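PDB 5FQ8: outer membrane protein Omp121 from Bacteroides thetaiotaomicron, which belongs to the TonB-dependent receptors of the outer membrane, binds calcium and probably takes part in energised nutrient uptake across that membrane. Local coordinates for residues Ile569-Leu574 / Asp580-Gly585. Residues are numbered along the deposited sequence; the frame is centred on the assembly and turned at random.
Sequences IFSELL and DVITFG
The carbonyl oxygen of Gly-585 is the point on which the 569-574 loop closes against 580-585, a worked example of how one backbone carbonyl can meet an N-H, a ring face and a CA-H at once. Ser-571 N donates a hydrogen bond to Gly-585 O at 3.2 Å, reaching a lone pair in the carbonyl plane with an angle of 146° at the hydrogen. One residue earlier, the Phe-570 ring lays one face over the same oxygen, which sits 3.5 Å above the ring plane near its centre; a chi1 of 48°, with CG between the backbone N and the carbonyl carbon, swings the ring there. Ile-569 CA adds a CH···O contact to Gly-585 O. The contact lies where the connection between antiparallel strands 558-569 and 582-596 of the transmembrane beta-barrel closes on itself; Thr-583 and Phe-584 both face Ala-655 of strand 643-656, forming a classic beta bulge. Next to this, Ile-569 CG2 meets Phe-584 CE1 at 3.7 Å, the two side chains slanting past each other. With an alanine at Phe-570, Gly-585 O and Met-654 would probably be left without their aromatic neighbour. Packing is far looser toward the surface, where Leu-574 CD1 merely brushes Ile-582 CD1 at 4.2 Å.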
ATOM      1  N   ILE B 569      48.154  13.843 -39.534  1.00 40.92           N
ATOM      2  CA  ILE B 569      48.975  12.644 -39.592  1.00 41.01           C
ATOM      3  C   ILE B 569      50.241  13.021 -40.346  1.00 42.05           C
ATOM      4  O   ILE B 569      50.257  13.053 -41.572  1.00 42.73           O
ATOM      5  CB  ILE B 569      48.255  11.474 -40.261  1.00 40.80           C
ATOM      6  CG1 ILE B 569      46.891  11.262 -39.647  1.00 39.87           C
ATOM      7  CG2 ILE B 569      49.055  10.211 -40.092  1.00 45.36           C
ATOM      8  CD1 ILE B 569      45.824  11.854 -40.467  1.00 44.84           C
ATOM      9  N   PHE B 570      51.302  13.316 -39.610  1.00 42.21           N
ATOM     10  CA  PHE B 570      52.571  13.629 -40.238  1.00 43.22           C
ATOM     11  C   PHE B 570      53.359  12.387 -40.603  1.00 43.49           C
ATOM     12  O   PHE B 570      54.458  12.520 -41.137  1.00 44.74           O
ATOM     13  CB  PHE B 570      53.404  14.525 -39.327  1.00 43.37           C
ATOM     14  CG  PHE B 570      53.466  14.046 -37.921  1.00 42.55           C
ATOM     15  CD1 PHE B 570      54.397  13.106 -37.535  1.00 42.58           C
ATOM     16  CD2 PHE B 570      52.591  14.536 -36.981  1.00 57.78           C
ATOM     17  CE1 PHE B 570      54.456  12.660 -36.240  1.00 41.87           C
ATOM     18  CE2 PHE B 570      52.639  14.093 -35.681  1.00 47.70           C
ATOM     19  CZ  PHE B 570      53.573  13.150 -35.311  1.00 46.00           C
ATOM     20  N   SER B 571      52.847  11.195 -40.315  1.00 42.83           N
ATOM     21  CA  SER B 571      53.462   9.983 -40.836  1.00 46.99           C
ATOM     22  C   SER B 571      53.536  10.062 -42.345  1.00 48.71           C
ATOM     23  O   SER B 571      54.613  10.289 -42.904  1.00 45.34           O
ATOM     24  CB  SER B 571      52.674   8.749 -40.434  1.00 43.90           C
ATOM     25  OG  SER B 571      52.858   8.474 -39.072  1.00 46.30           O
ATOM     26  N   GLU B 572      52.396   9.860 -43.003  1.00 54.34           N
ATOM     27  CA  GLU B 572      52.311  10.053 -44.440  1.00 56.44           C
ATOM     28  C   GLU B 572      52.793  11.446 -44.802  1.00 57.98           C
ATOM     29  O   GLU B 572      52.539  12.410 -44.078  1.00 58.07           O
ATOM     30  CB  GLU B 572      50.877   9.853 -44.910  1.00 68.06           C
ATOM     31  CG  GLU B 572      50.351   8.469 -44.675  1.00 72.35           C
ATOM     32  CD  GLU B 572      48.889   8.368 -45.003  1.00 70.37           C
ATOM     33  OE1 GLU B 572      48.427   9.179 -45.829  1.00 71.47           O
ATOM     34  OE2 GLU B 572      48.202   7.497 -44.425  1.00 77.52           O
ATOM     35  N   LEU B 573      53.502  11.538 -45.922  1.00 66.05           N
ATOM     36  CA  LEU B 573      54.192  12.758 -46.332  1.00 75.77           C
ATOM     37  C   LEU B 573      54.872  13.414 -45.123  1.00 71.65           C
ATOM     38  O   LEU B 573      54.535  14.517 -44.688  1.00 76.58           O
ATOM     39  CB  LEU B 573      53.230  13.708 -47.049  1.00 80.35           C
ATOM     40  CG  LEU B 573      52.659  13.179 -48.380  1.00 81.40           C
ATOM     41  CD1 LEU B 573      51.750  14.194 -49.062  1.00 81.39           C
ATOM     42  CD2 LEU B 573      53.766  12.742 -49.337  1.00 81.35           C
ATOM     43  N   LEU B 574      55.834  12.675 -44.573  1.00 76.36           N
ATOM     44  CA  LEU B 574      56.566  13.088 -43.384  1.00 74.72           C
ATOM     45  C   LEU B 574      57.514  14.232 -43.699  1.00 77.79           C
ATOM     46  O   LEU B 574      57.184  15.390 -43.460  1.00 80.33           O
ATOM     47  CB  LEU B 574      57.340  11.909 -42.786  1.00 68.72           C
ATOM     48  CG  LEU B 574      58.049  12.160 -41.452  1.00 61.32           C
ATOM     49  CD1 LEU B 574      57.816  11.008 -40.495  1.00 61.81           C
ATOM     50  CD2 LEU B 574      59.525  12.371 -41.670  1.00 57.57           C
ATOM     51  N   ASP B 580      59.268   3.901 -42.107  1.00 52.36           N
ATOM     52  CA  ASP B 580      59.479   2.445 -41.938  1.00 51.69           C
ATOM     53  C   ASP B 580      60.002   2.148 -40.544  1.00 49.49           C
ATOM     54  O   ASP B 580      60.054   0.997 -40.132  1.00 45.01           O
ATOM     55  CB  ASP B 580      60.389   1.811 -43.000  1.00 55.92           C
ATOM     56  CG  ASP B 580      60.170   0.316 -43.139  1.00 61.03           C
ATOM     57  OD1 ASP B 580      58.999  -0.113 -43.038  1.00 59.36           O
ATOM     58  OD2 ASP B 580      61.163  -0.428 -43.342  1.00 66.14           O
ATOM     59  N   VAL B 581      60.364   3.198 -39.809  1.00 55.49           N
ATOM     60  CA  VAL B 581      60.635   3.074 -38.381  1.00 54.72           C
ATOM     61  C   VAL B 581      59.423   3.600 -37.629  1.00 55.29           C
ATOM     62  O   VAL B 581      59.066   3.098 -36.558  1.00 53.29           O
ATOM     63  CB  VAL B 581      61.916   3.824 -37.976  1.00 45.22           C
ATOM     64  CG1 VAL B 581      61.821   4.325 -36.549  1.00 51.87           C
ATOM     65  CG2 VAL B 581      63.095   2.906 -38.089  1.00 58.99           C
ATOM     66  N   ILE B 582      58.769   4.594 -38.213  1.00 78.70           N
ATOM     67  CA  ILE B 582      57.586   5.221 -37.653  1.00 42.81           C
ATOM     68  C   ILE B 582      56.387   4.703 -38.438  1.00 43.35           C
ATOM     69  O   ILE B 582      56.116   5.155 -39.551  1.00 43.01           O
ATOM     70  CB  ILE B 582      57.692   6.743 -37.715  1.00 43.12           C
ATOM     71  CG1 ILE B 582      58.992   7.194 -37.081  1.00 43.58           C
ATOM     72  CG2 ILE B 582      56.526   7.373 -37.011  1.00 42.25           C
ATOM     73  CD1 ILE B 582      59.257   8.626 -37.311  1.00 44.08           C
ATOM     74  N   THR B 583      55.666   3.746 -37.863  1.00 41.75           N
ATOM     75  CA  THR B 583      54.490   3.219 -38.539  1.00 41.45           C
ATOM     76  C   THR B 583      53.393   4.267 -38.642  1.00 41.09           C
ATOM     77  O   THR B 583      52.719   4.374 -39.671  1.00 44.56           O
ATOM     78  CB  THR B 583      53.957   1.998 -37.797  1.00 40.71           C
ATOM     79  OG1 THR B 583      55.011   1.064 -37.557  1.00 41.04           O
ATOM     80  CG2 THR B 583      52.874   1.335 -38.605  1.00 43.39           C
ATOM     81  N   PHE B 584      53.191   5.038 -37.586  1.00 54.64           N
ATOM     82  CA  PHE B 584      52.063   5.948 -37.503  1.00 48.81           C
ATOM     83  C   PHE B 584      52.452   7.104 -36.597  1.00 47.74           C
ATOM     84  O   PHE B 584      53.134   6.911 -35.592  1.00 54.52           O
ATOM     85  CB  PHE B 584      50.820   5.216 -36.977  1.00 53.25           C
ATOM     86  CG  PHE B 584      49.553   6.015 -37.056  1.00 38.77           C
ATOM     87  CD1 PHE B 584      49.026   6.380 -38.279  1.00 39.20           C
ATOM     88  CD2 PHE B 584      48.876   6.375 -35.905  1.00 37.97           C
ATOM     89  CE1 PHE B 584      47.859   7.110 -38.357  1.00 38.86           C
ATOM     90  CE2 PHE B 584      47.713   7.103 -35.975  1.00 37.64           C
ATOM     91  CZ  PHE B 584      47.202   7.473 -37.204  1.00 41.01           C
ATOM     92  N   GLY B 585      52.049   8.305 -36.989  1.00 42.09           N
ATOM     93  CA  GLY B 585      52.318   9.506 -36.230  1.00 40.16           C
ATOM     94  C   GLY B 585      51.257  10.547 -36.505  1.00 49.99           C
ATOM     95  O   GLY B 585      51.226  11.148 -37.580  1.00 40.65           O
TER